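Local coordinates for protein leucine--tRNA ligase (Agrobacterium radiobacter, PDB 5AH5) that probably joins L-leucine to tRNA(Leu) at the expense of ATP, releasing AMP and diphosphate, as a class I aminoacyl-tRNA synthetase, at residues Trp119-Leu123 with Arg499-Pro503; Ala179-Lys183 with Leu287-Glu292; Cys432-Ile438 with Cys473-Gly477; Arg709-Arg713 with Leu726-Cys732. The contacts are given in a common frame with arbitrary orientation. Residues are numbered along the deposited sequence.

How the contacts relate
Along the chain, contact 1 opens first and closes only after contacts 2 and 3 have both been completed; contact 4 follows towards the C-terminus. Contact 1 ties together two loops of the catalytic domain, whose sequence is interrupted by the editing domain. Contact 2, centred about 41 Å away, sets the start of strand 182-191 against an editing-domain loop after helix 277-287. Contact 3 holds the zinc, its centre about 36 Å from those of both contacts 1 and 2; strands 425-432 and 182-191 share one branched antiparallel sheet. Contact 4 packs two helices of the anticodon-binding region, on the opposite side of the chain's centre from contacts 2 and 3.

Contact 1: residues Trp119-Leu123 with Arg499-Pro503; sequences WANEL and RYPSP
Two irregular loops, 376 residues apart, meet here. Residues Arg499 to Ser502 form a type I beta turn, while in the other loop Glu122 N bonds back to Trp119 O at 3.0 Å before the chain extends at Glu122 and Leu123. The closest CA pairs are Asn121-Tyr500 (5.4 Å) and Leu123-Pro503 (6.0 Å). Arg499 comes first: its CG lies 3.6 Å from Leu123 CD2, while its guanidinium bonds to the carbonyls of Ser505 and Pro508. At Tyr500 a hydrogen bond crosses between the segments, Asn121 ND2 to Tyr500 O (2.7 Å, 165°), reached with Asn121 in chi1 m; Leu123 CD2 also touches Tyr500 CD1 at 3.6 Å. Tyr500 and Pro501 are the corner residues, Ser502 ends the turn, and Pro503 follows with its ring against the backbone of the first loop, Pro503 CG standing 3.6 Å from Glu122 O and Pro503 CB 4.2 Å from Leu123 CB. The contact joins the two sequence halves of the class I catalytic domain, with the Tyr500 side chain about 8 Å from the bound leucyl-sulfamoyl adenosine. Helix 128-143 covers Leu123 and Arg499, and Tyr500 rests on Tyr34 and Leu36 of strand 32-37 in the parallel sheet.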
loop_
_atom_site.group_PDB
_atom_site.type_symbol
_atom_site.label_atom_id
_atom_site.label_comp_id
_atom_site.label_asym_id
_atom_site.label_seq_id
_atom_site.Cartn_x
_atom_site.Cartn_y
_atom_site.Cartn_z
ATOM N N TRP B 119 14.388 -13.280 -8.704
ATOM C CA TRP B 119 15.641 -12.772 -8.061
ATOM C C TRP B 119 16.599 -12.091 -9.025
ATOM O O TRP B 119 17.392 -11.267 -8.599
ATOM C CB TRP B 119 16.344 -13.895 -7.341
ATOM C CG TRP B 119 15.629 -14.365 -6.112
ATOM C CD1 TRP B 119 15.233 -15.650 -5.845
ATOM C CD2 TRP B 119 15.323 -13.600 -4.929
ATOM N NE1 TRP B 119 14.651 -15.707 -4.631
ATOM C CE2 TRP B 119 14.692 -14.478 -4.031
ATOM C CE3 TRP B 119 15.516 -12.255 -4.553
ATOM C CZ2 TRP B 119 14.229 -14.079 -2.786
ATOM C CZ3 TRP B 119 15.043 -11.840 -3.338
ATOM C CH2 TRP B 119 14.390 -12.758 -2.452
ATOM N N ALA B 120 16.441 -12.311 -10.328
ATOM C CA ALA B 120 17.240 -11.581 -11.330
ATOM C C ALA B 120 16.850 -10.164 -11.331
ATOM O O ALA B 120 17.582 -9.344 -11.856
ATOM C CB ALA B 120 17.040 -12.130 -12.745
ATOM N N ASN B 121 15.667 -9.874 -10.803
ATOM C CA ASN B 121 15.157 -8.539 -10.726
ATOM C C ASN B 121 15.381 -7.892 -9.349
ATOM O O ASN B 121 14.914 -6.822 -9.133
ATOM C CB ASN B 121 13.643 -8.536 -11.123
ATOM C CG ASN B 121 13.455 -8.925 -12.580
ATOM O OD1 ASN B 121 13.379 -10.080 -12.865
ATOM N ND2 ASN B 121 13.540 -7.954 -13.500
ATOM N N GLU B 122 16.092 -8.546 -8.455
ATOM C CA GLU B 122 16.367 -7.963 -7.155
ATOM C C GLU B 122 17.113 -6.631 -7.228
ATOM O O GLU B 122 17.899 -6.399 -8.138
ATOM C CB GLU B 122 17.187 -8.976 -6.347
ATOM C CG GLU B 122 17.599 -8.610 -4.909
ATOM C CD GLU B 122 18.454 -9.694 -4.288
ATOM O OE1 GLU B 122 18.830 -10.677 -4.970
ATOM O OE2 GLU B 122 18.727 -9.649 -3.061
ATOM N N LEU B 123 16.818 -5.741 -6.291
ATOM C CA LEU B 123 17.555 -4.506 -6.125
ATOM C C LEU B 123 17.681 -4.153 -4.659
ATOM O O LEU B 123 17.035 -4.737 -3.774
ATOM C CB LEU B 123 16.908 -3.335 -6.864
ATOM C CG LEU B 123 15.443 -3.035 -6.537
ATOM C CD1 LEU B 123 15.302 -2.207 -5.232
ATOM C CD2 LEU B 123 14.735 -2.270 -7.639
ATOM N N ARG B 499 11.917 0.271 -11.187
ATOM C CA ARG B 499 13.291 -0.110 -11.383
ATOM C C ARG B 499 13.465 -1.582 -11.468
ATOM O O ARG B 499 14.386 -2.084 -12.170
ATOM C CB ARG B 499 14.161 0.467 -10.232
ATOM C CG ARG B 499 15.612 0.031 -10.218
ATOM C CD ARG B 499 16.378 0.733 -11.333
ATOM N NE ARG B 499 17.824 0.478 -11.263
ATOM C CZ ARG B 499 18.717 0.917 -12.170
ATOM N NH1 ARG B 499 18.318 1.641 -13.211
ATOM N NH2 ARG B 499 19.991 0.611 -12.018
ATOM N N TYR B 500 12.617 -2.320 -10.754
ATOM C CA TYR B 500 12.696 -3.785 -10.767
ATOM C C TYR B 500 12.761 -4.380 -12.194
ATOM O O TYR B 500 13.390 -5.440 -12.416
ATOM C CB TYR B 500 11.446 -4.336 -10.096
ATOM C CG TYR B 500 11.373 -4.425 -8.593
ATOM C CD1 TYR B 500 12.394 -5.040 -7.860
ATOM C CD2 TYR B 500 10.174 -4.093 -7.914
ATOM C CE1 TYR B 500 12.297 -5.175 -6.482
ATOM C CE2 TYR B 500 10.066 -4.251 -6.546
ATOM C CZ TYR B 500 11.123 -4.813 -5.837
ATOM O OH TYR B 500 11.073 -5.014 -4.472
ATOM N N PRO B 501 12.098 -3.749 -13.179
ATOM C CA PRO B 501 12.169 -4.433 -14.494
ATOM C C PRO B 501 13.554 -4.489 -15.133
ATOM O O PRO B 501 13.793 -5.447 -15.863
ATOM C CB PRO B 501 11.241 -3.611 -15.370
ATOM C CG PRO B 501 10.200 -3.164 -14.420
ATOM C CD PRO B 501 11.048 -2.723 -13.211
ATOM N N SER B 502 14.465 -3.521 -14.844
ATOM C CA SER B 502 15.889 -3.698 -15.203
ATOM C C SER B 502 16.760 -2.998 -14.172
ATOM O O SER B 502 16.994 -1.796 -14.274
ATOM C CB SER B 502 16.256 -3.230 -16.638
ATOM O OG SER B 502 15.725 -1.995 -16.777
ATOM N N PRO B 503 17.154 -3.749 -13.150
ATOM C CA PRO B 503 17.651 -3.129 -11.974
ATOM C C PRO B 503 19.161 -2.808 -12.021
ATOM O O PRO B 503 19.668 -2.169 -11.090
ATOM C CB PRO B 503 17.369 -4.150 -10.939
ATOM C CG PRO B 503 17.591 -5.449 -11.625
ATOM C CD PRO B 503 17.032 -5.202 -12.994
#

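Contact 2: residues Ala179-Lys183 with Leu287-Glu292; sequences AAVYK and LVLSSE
Tyr182 lays one face of its ring over Ser290, a CH-pi contact with Ser290 CB 3.8 Å from the centroid of the Tyr182 ring and 20° off the normal. This is the seam between the start of strand 182-191, which belongs to the branched antiparallel sheet, and the loop after helix 277-287, within the editing-domain sequence; the nearest atom of the bound tRNA is about 6 Å away. The two segments run roughly antiparallel, with Tyr182 and Ser290 in register (CA-CA 4.5 Å). Residues 179-183 are extended. Leu287 ends its helix, Val288 stays near helical angles, Leu289 and Ser290 stretch out, and Ser291 and Glu292 bend back to negative psi. With chi1 m (-68°) the Tyr182 ring reaches across the loop: its edge meets Val288 O, 3.5 Å from Tyr182 CD2. Lys183 keeps only its near end here, Lys183 CG lying 4.1 Å from Ser291 OG, and then leads away to a cation-pi contact with Tyr155. Ser291 OG is buried with no polar partner in the model. At the other end Ala180 CB packs 3.6 Å from Glu292 OE1. The backbone link centres on Val181 O: it accepts a hydrogen bond from Ser291 N (3.1 Å, 169°) and another from a water at 3.0 Å, and that same water accepts from Glu292 N at 3.1 Å.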
loop_
_atom_site.group_PDB
_atom_site.type_symbol
_atom_site.label_atom_id
_atom_site.label_comp_id
_atom_site.label_asym_id
_atom_site.label_seq_id
_atom_site.Cartn_x
_atom_site.Cartn_y
_atom_site.Cartn_z
ATOM N N ALA B 179 9.537 11.505 19.381
ATOM C CA ALA B 179 9.904 12.748 20.061
ATOM C C ALA B 179 9.165 13.870 19.481
ATOM O O ALA B 179 8.867 13.864 18.283
ATOM C CB ALA B 179 11.392 13.040 19.890
ATOM N N ALA B 180 8.895 14.869 20.325
ATOM C CA ALA B 180 8.229 16.092 19.907
ATOM C C ALA B 180 9.077 16.782 18.873
ATOM O O ALA B 180 10.288 16.907 19.046
ATOM C CB ALA B 180 7.974 17.037 21.104
ATOM N N VAL B 181 8.430 17.264 17.842
ATOM C CA VAL B 181 9.068 17.864 16.691
ATOM C C VAL B 181 8.955 19.375 16.829
ATOM O O VAL B 181 7.963 19.871 17.381
ATOM C CB VAL B 181 8.405 17.304 15.413
ATOM C CG1 VAL B 181 8.693 18.150 14.219
ATOM C CG2 VAL B 181 8.954 15.896 15.138
ATOM N N TYR B 182 9.984 20.085 16.364
ATOM C CA TYR B 182 10.016 21.543 16.356
ATOM C C TYR B 182 10.108 21.993 14.937
ATOM O O TYR B 182 10.274 21.147 14.057
ATOM C CB TYR B 182 11.225 22.039 17.172
ATOM C CG TYR B 182 11.059 21.752 18.639
ATOM C CD1 TYR B 182 11.267 20.476 19.110
ATOM C CD2 TYR B 182 10.646 22.753 19.553
ATOM C CE1 TYR B 182 11.116 20.167 20.440
ATOM C CE2 TYR B 182 10.480 22.455 20.903
ATOM C CZ TYR B 182 10.723 21.147 21.342
ATOM O OH TYR B 182 10.565 20.715 22.643
ATOM N N LYS B 183 9.948 23.299 14.704
ATOM C CA LYS B 183 10.084 23.913 13.388
ATOM C C LYS B 183 11.289 24.875 13.349
ATOM O O LYS B 183 11.407 25.726 14.193
ATOM C CB LYS B 183 8.826 24.697 13.015
ATOM C CG LYS B 183 7.609 23.852 12.625
ATOM C CD LYS B 183 7.511 23.540 11.123
ATOM C CE LYS B 183 6.074 23.686 10.598
ATOM N NZ LYS B 183 5.937 23.527 9.114
ATOM N N LEU B 287 7.426 30.883 18.030
ATOM C CA LEU B 287 8.247 30.094 17.088
ATOM C C LEU B 287 9.180 29.067 17.734
ATOM O O LEU B 287 9.516 28.089 17.107
ATOM C CB LEU B 287 9.082 31.000 16.176
ATOM C CG LEU B 287 8.331 32.034 15.332
ATOM C CD1 LEU B 287 9.324 32.831 14.499
ATOM C CD2 LEU B 287 7.295 31.388 14.444
ATOM N N VAL B 288 9.597 29.297 18.970
ATOM C CA VAL B 288 10.342 28.303 19.759
ATOM C C VAL B 288 9.503 27.068 20.188
ATOM O O VAL B 288 10.045 26.056 20.597
ATOM C CB VAL B 288 11.040 29.019 20.967
ATOM C CG1 VAL B 288 11.244 28.139 22.203
ATOM C CG2 VAL B 288 12.383 29.573 20.508
ATOM N N LEU B 289 8.183 27.145 20.107
ATOM C CA LEU B 289 7.336 26.068 20.628
ATOM C C LEU B 289 7.349 24.858 19.708
ATOM O O LEU B 289 7.451 25.003 18.497
ATOM C CB LEU B 289 5.897 26.562 20.813
ATOM C CG LEU B 289 5.760 27.702 21.842
ATOM C CD1 LEU B 289 4.328 28.216 21.824
ATOM C CD2 LEU B 289 6.203 27.241 23.233
ATOM N N SER B 290 7.237 23.683 20.309
ATOM C CA SER B 290 7.049 22.451 19.569
ATOM C C SER B 290 5.712 22.539 18.776
ATOM O O SER B 290 4.900 23.417 19.039
ATOM C CB SER B 290 7.146 21.240 20.518
ATOM O OG SER B 290 5.979 21.093 21.277
ATOM N N SER B 291 5.537 21.701 17.754
ATOM C CA SER B 291 4.333 21.705 16.936
ATOM C C SER B 291 3.093 21.350 17.773
ATOM O O SER B 291 2.090 21.977 17.578
ATOM C CB SER B 291 4.471 20.744 15.755
ATOM O OG SER B 291 5.592 21.126 14.977
ATOM N N GLU B 292 3.205 20.350 18.666
ATOM C CA GLU B 292 2.251 20.029 19.762
ATOM C C GLU B 292 1.823 21.239 20.628
ATOM O O GLU B 292 0.653 21.580 20.644
ATOM C CB GLU B 292 2.889 19.057 20.752
ATOM C CG GLU B 292 2.890 17.597 20.383
ATOM C CD GLU B 292 3.676 16.741 21.374
ATOM O OE1 GLU B 292 4.517 17.295 22.138
ATOM O OE2 GLU B 292 3.457 15.497 21.364
HETATM O O HOH W 1 5.700 18.501 18.810
#

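Contact 3: residues Cys432-Ile438 with Cys473-Gly477; sequences CSECGTI and CPQCG. With ZN (zinc ion), chain H.
A zinc ion, rather than any hydrogen bond, holds these two loops together. Each contributes a CxxC pair: ZN is bound by Cys432 SG at 2.4 Å, Cys435 SG at 2.2 Å, Cys473 SG at 2.3 Å and Cys476 SG at 2.6 Å, with S-Zn-S angles of roughly 105 to 116°, close to a tetrahedron. Both loops are zinc knuckles. In the first, Cys432 and Gly436 close a tight hairpin through Cys432 N to Gly436 O and Gly436 N to Cys432 O, both 2.9 Å; in the second, Gly477 N bonds to Cys473 O at 2.8 Å. Gly436 and Gly477 each take phi near 90°, where a CB would clash with the preceding carbonyl O. The leading cysteines, Cys432 and Cys473, share chi1 t, whereas Cys435 is m and Cys476 p. Inside each knuckle a backbone amide points at the leading sulfur: Cys435 N to Cys432 SG (3.3 Å) and Cys476 N to Cys473 SG (3.5 Å). Beside the metal, Ile438, on the strand after the corner at Thr437, sets its CG2 3.6 Å from Pro474 CD, and Cys435 CB meets Gln475 OE1 at 3.4 Å. Thr437 OG1 bonds to the hydroxyl of Tyr142. With four sulfurs around it the zinc has a full shell, consistent with a structural rather than a catalytic metal, and the amide-to-sulfur bonds probably offset part of the thiolate charge.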
loop_
_atom_site.group_PDB
_atom_site.type_symbol
_atom_site.label_atom_id
_atom_site.label_comp_id
_atom_site.label_asym_id
_atom_site.label_seq_id
_atom_site.Cartn_x
_atom_site.Cartn_y
_atom_site.Cartn_z
ATOM N N CYS B 432 28.890 26.206 -4.969
ATOM C CA CYS B 432 30.024 27.014 -5.407
ATOM C C CYS B 432 29.772 28.413 -4.925
ATOM O O CYS B 432 28.713 28.952 -5.190
ATOM C CB CYS B 432 30.168 27.030 -6.933
ATOM S SG CYS B 432 31.543 28.145 -7.465
ATOM N N SER B 433 30.744 29.012 -4.231
ATOM C CA SER B 433 30.600 30.410 -3.771
ATOM C C SER B 433 30.401 31.385 -4.951
ATOM O O SER B 433 29.575 32.283 -4.857
ATOM C CB SER B 433 31.757 30.827 -2.845
ATOM O OG SER B 433 33.023 30.360 -3.301
ATOM N N GLU B 434 31.095 31.167 -6.073
ATOM C CA GLU B 434 30.844 31.928 -7.335
ATOM C C GLU B 434 29.459 31.580 -7.934
ATOM O O GLU B 434 28.539 32.389 -7.886
ATOM C CB GLU B 434 31.941 31.675 -8.410
ATOM C CG GLU B 434 33.420 31.878 -8.034
ATOM C CD GLU B 434 34.404 31.286 -9.071
ATOM O OE1 GLU B 434 34.124 31.353 -10.296
ATOM O OE2 GLU B 434 35.477 30.757 -8.671
ATOM N N CYS B 435 29.303 30.351 -8.439
ATOM C CA CYS B 435 28.182 29.994 -9.334
ATOM C C CYS B 435 26.858 29.610 -8.654
ATOM O O CYS B 435 25.817 29.597 -9.321
ATOM C CB CYS B 435 28.610 28.854 -10.238
ATOM S SG CYS B 435 30.290 29.028 -10.904
ATOM N N GLY B 436 26.870 29.302 -7.357
ATOM C CA GLY B 436 25.649 28.829 -6.667
ATOM C C GLY B 436 25.513 27.306 -6.710
ATOM O O GLY B 436 26.529 26.587 -6.595
ATOM N N THR B 437 24.281 26.793 -6.872
ATOM C CA THR B 437 24.045 25.351 -6.734
ATOM C C THR B 437 24.210 24.720 -8.118
ATOM O O THR B 437 23.531 25.088 -9.052
ATOM C CB THR B 437 22.661 25.024 -6.100
ATOM O OG1 THR B 437 21.626 25.296 -7.046
ATOM C CG2 THR B 437 22.413 25.859 -4.840
ATOM N N ILE B 438 25.110 23.766 -8.250
ATOM C CA ILE B 438 25.429 23.207 -9.556
ATOM C C ILE B 438 25.301 21.706 -9.549
ATOM O O ILE B 438 25.842 21.044 -8.648
ATOM C CB ILE B 438 26.879 23.584 -9.995
ATOM C CG1 ILE B 438 27.057 25.108 -9.948
ATOM C CG2 ILE B 438 27.197 23.049 -11.396
ATOM C CD1 ILE B 438 26.251 25.879 -10.974
ATOM N N CYS B 473 33.906 22.860 -8.705
ATOM C CA CYS B 473 32.712 23.366 -9.328
ATOM C C CYS B 473 32.729 22.943 -10.806
ATOM O O CYS B 473 33.703 23.248 -11.525
ATOM C CB CYS B 473 32.649 24.871 -9.234
ATOM S SG CYS B 473 31.246 25.474 -10.154
ATOM N N PRO B 474 31.685 22.212 -11.268
ATOM C CA PRO B 474 31.684 21.741 -12.687
ATOM C C PRO B 474 31.453 22.853 -13.724
ATOM O O PRO B 474 31.692 22.623 -14.897
ATOM C CB PRO B 474 30.538 20.719 -12.740
ATOM C CG PRO B 474 30.063 20.549 -11.322
ATOM C CD PRO B 474 30.481 21.763 -10.545
ATOM N N GLN B 475 30.952 24.011 -13.291
ATOM C CA GLN B 475 30.822 25.191 -14.136
ATOM C C GLN B 475 32.165 25.978 -14.261
ATOM O O GLN B 475 32.735 26.057 -15.357
ATOM C CB GLN B 475 29.709 26.069 -13.597
ATOM C CG GLN B 475 29.314 27.186 -14.530
ATOM C CD GLN B 475 27.961 27.753 -14.172
ATOM O OE1 GLN B 475 27.867 28.842 -13.605
ATOM N NE2 GLN B 475 26.897 27.000 -14.473
ATOM N N CYS B 476 32.687 26.520 -13.158
ATOM C CA CYS B 476 33.917 27.335 -13.222
ATOM C C CYS B 476 35.226 26.563 -13.049
ATOM O O CYS B 476 36.260 27.015 -13.522
ATOM C CB CYS B 476 33.861 28.477 -12.206
ATOM S SG CYS B 476 34.241 28.001 -10.512
ATOM N N GLY B 477 35.205 25.423 -12.364
ATOM C CA GLY B 477 36.441 24.725 -12.032
ATOM C C GLY B 477 37.079 25.128 -10.699
ATOM O O GLY B 477 38.058 24.501 -10.293
HETATM ZN ZN ZN H . 31.753 27.736 -9.833
#

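Contact 4: residues Arg709-Arg713 with Leu726-Cys732; sequences RLLVR and LWALSGC
This is buried helix-helix packing in the anticodon-binding region, where helix 701-715 meets the last turn of helix 720-729 and the loop leaving it. The closest CA pair is Arg709-Trp727, 6.9 Å apart. Between the helices, Val712 CG2 lies 3.9 Å from Leu726 CB and Val712 CG1 4.1 Å from Trp727 CE3. Trp727, at chi1 t, brings its six-membered ring up to the first helix, so that Trp727 CZ3 sits 3.8 Å from Arg713 CG and 4.1 Å from Arg709 CB. Helix 720-729 ends in a Schellman motif: Gly731 takes positive phi (102°), Cys732 N bonds to Trp727 O at 3.2 Å and Gly731 N to Ala728 O at 3.0 Å. Arg709 reaches this terminus, donating from Arg709 NE to Ser730 OG (2.8 Å, 163°) and from Arg709 NH2 to Ser730 O (2.7 Å, 153°), while Ser730 OG itself donates to Trp727 O at 2.8 Å. Arg709 also bonds to the carbonyls of Leu637, Ser640 and Ala642, and Arg713 turns its guanidinium to the carbonyls of Ile643 and Pro740 and to a salt bridge with Glu644. Phe630 of helix 617-632 packs on Val712, Leu726 and Ser730.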
loop_
_atom_site.group_PDB
_atom_site.type_symbol
_atom_site.label_atom_id
_atom_site.label_comp_id
_atom_site.label_asym_id
_atom_site.label_seq_id
_atom_site.Cartn_x
_atom_site.Cartn_y
_atom_site.Cartn_z
ATOM N N ARG B 709 -5.461 -35.718 -7.875
ATOM C CA ARG B 709 -4.535 -34.910 -8.646
ATOM C C ARG B 709 -5.070 -33.482 -8.842
ATOM O O ARG B 709 -4.327 -32.517 -8.747
ATOM C CB ARG B 709 -4.194 -35.580 -9.976
ATOM C CG ARG B 709 -3.374 -36.827 -9.740
ATOM C CD ARG B 709 -2.328 -37.082 -10.797
ATOM N NE ARG B 709 -1.657 -38.351 -10.503
ATOM C CZ ARG B 709 -2.093 -39.554 -10.887
ATOM N NH1 ARG B 709 -3.253 -39.687 -11.551
ATOM N NH2 ARG B 709 -1.398 -40.616 -10.575
ATOM N N LEU B 710 -6.372 -33.345 -8.977
ATOM C CA LEU B 710 -6.960 -32.037 -9.097
ATOM C C LEU B 710 -6.862 -31.268 -7.777
ATOM O O LEU B 710 -6.565 -30.083 -7.793
ATOM C CB LEU B 710 -8.380 -32.176 -9.580
ATOM C CG LEU B 710 -9.095 -31.117 -10.389
ATOM C CD1 LEU B 710 -8.282 -30.676 -11.613
ATOM C CD2 LEU B 710 -10.471 -31.672 -10.817
ATOM N N LEU B 711 -7.072 -31.959 -6.654
ATOM C CA LEU B 711 -6.996 -31.401 -5.324
ATOM C C LEU B 711 -5.594 -30.769 -5.072
ATOM O O LEU B 711 -5.504 -29.686 -4.565
ATOM C CB LEU B 711 -7.223 -32.506 -4.262
ATOM C CG LEU B 711 -7.131 -32.133 -2.782
ATOM C CD1 LEU B 711 -7.964 -30.918 -2.540
ATOM C CD2 LEU B 711 -7.571 -33.262 -1.869
ATOM N N VAL B 712 -4.549 -31.497 -5.409
ATOM C CA VAL B 712 -3.153 -31.034 -5.226
ATOM C C VAL B 712 -2.789 -29.886 -6.181
ATOM O O VAL B 712 -1.954 -28.995 -5.829
ATOM C CB VAL B 712 -2.245 -32.257 -5.288
ATOM C CG1 VAL B 712 -0.941 -32.023 -6.011
ATOM C CG2 VAL B 712 -2.014 -32.731 -3.869
ATOM N N ARG B 713 -3.404 -29.870 -7.370
ATOM C CA ARG B 713 -3.246 -28.741 -8.262
ATOM C C ARG B 713 -3.804 -27.457 -7.690
ATOM O O ARG B 713 -3.146 -26.414 -7.729
ATOM C CB ARG B 713 -3.807 -28.995 -9.614
ATOM C CG ARG B 713 -3.070 -30.078 -10.346
ATOM C CD ARG B 713 -3.148 -29.840 -11.830
ATOM N NE ARG B 713 -4.254 -30.452 -12.466
ATOM C CZ ARG B 713 -4.788 -30.102 -13.645
ATOM N NH1 ARG B 713 -4.411 -29.041 -14.380
ATOM N NH2 ARG B 713 -5.788 -30.844 -14.071
ATOM N N LEU B 726 3.267 -34.728 -3.074
ATOM C CA LEU B 726 2.142 -35.643 -3.332
ATOM C C LEU B 726 1.990 -35.920 -4.804
ATOM O O LEU B 726 1.867 -37.079 -5.201
ATOM C CB LEU B 726 0.868 -35.070 -2.759
ATOM C CG LEU B 726 0.949 -35.044 -1.246
ATOM C CD1 LEU B 726 -0.324 -34.425 -0.669
ATOM C CD2 LEU B 726 1.226 -36.417 -0.667
ATOM N N TRP B 727 2.083 -34.869 -5.613
ATOM C CA TRP B 727 2.144 -35.017 -7.082
ATOM C C TRP B 727 3.155 -36.046 -7.533
ATOM O O TRP B 727 2.794 -36.975 -8.315
ATOM C CB TRP B 727 2.448 -33.669 -7.703
ATOM C CG TRP B 727 2.407 -33.515 -9.191
ATOM C CD1 TRP B 727 3.477 -33.341 -10.004
ATOM C CD2 TRP B 727 1.269 -33.344 -9.999
ATOM N NE1 TRP B 727 3.085 -33.114 -11.281
ATOM C CE2 TRP B 727 1.723 -33.069 -11.308
ATOM C CE3 TRP B 727 -0.105 -33.401 -9.757
ATOM C CZ2 TRP B 727 0.846 -32.904 -12.393
ATOM C CZ3 TRP B 727 -0.970 -33.183 -10.797
ATOM C CH2 TRP B 727 -0.505 -32.967 -12.114
ATOM N N ALA B 728 4.388 -35.921 -7.027
ATOM C CA ALA B 728 5.441 -36.895 -7.335
ATOM C C ALA B 728 5.153 -38.280 -6.801
ATOM O O ALA B 728 5.393 -39.274 -7.495
ATOM C CB ALA B 728 6.813 -36.452 -6.820
ATOM N N LEU B 729 4.709 -38.353 -5.551
ATOM C CA LEU B 729 4.339 -39.626 -4.969
ATOM C C LEU B 729 3.239 -40.356 -5.826
ATOM O O LEU B 729 3.282 -41.556 -6.029
ATOM C CB LEU B 729 3.867 -39.415 -3.561
ATOM C CG LEU B 729 3.492 -40.650 -2.761
ATOM C CD1 LEU B 729 4.742 -41.451 -2.376
ATOM C CD2 LEU B 729 2.676 -40.209 -1.540
ATOM N N SER B 730 2.323 -39.593 -6.374
ATOM C CA SER B 730 1.290 -40.167 -7.223
ATOM C C SER B 730 1.795 -40.653 -8.611
ATOM O O SER B 730 0.980 -41.152 -9.379
ATOM C CB SER B 730 0.183 -39.140 -7.436
ATOM O OG SER B 730 0.412 -38.355 -8.576
ATOM N N GLY B 731 3.085 -40.444 -8.940
ATOM C CA GLY B 731 3.662 -40.882 -10.180
ATOM C C GLY B 731 3.852 -39.835 -11.259
ATOM O O GLY B 731 4.356 -40.153 -12.311
ATOM N N CYS B 732 3.464 -38.586 -11.050
ATOM C CA CYS B 732 3.773 -37.547 -12.053
ATOM C C CYS B 732 5.288 -37.206 -12.075
ATOM O O CYS B 732 5.995 -37.338 -11.067
ATOM C CB CYS B 732 2.897 -36.330 -11.840
ATOM S SG CYS B 732 1.130 -36.719 -11.771
#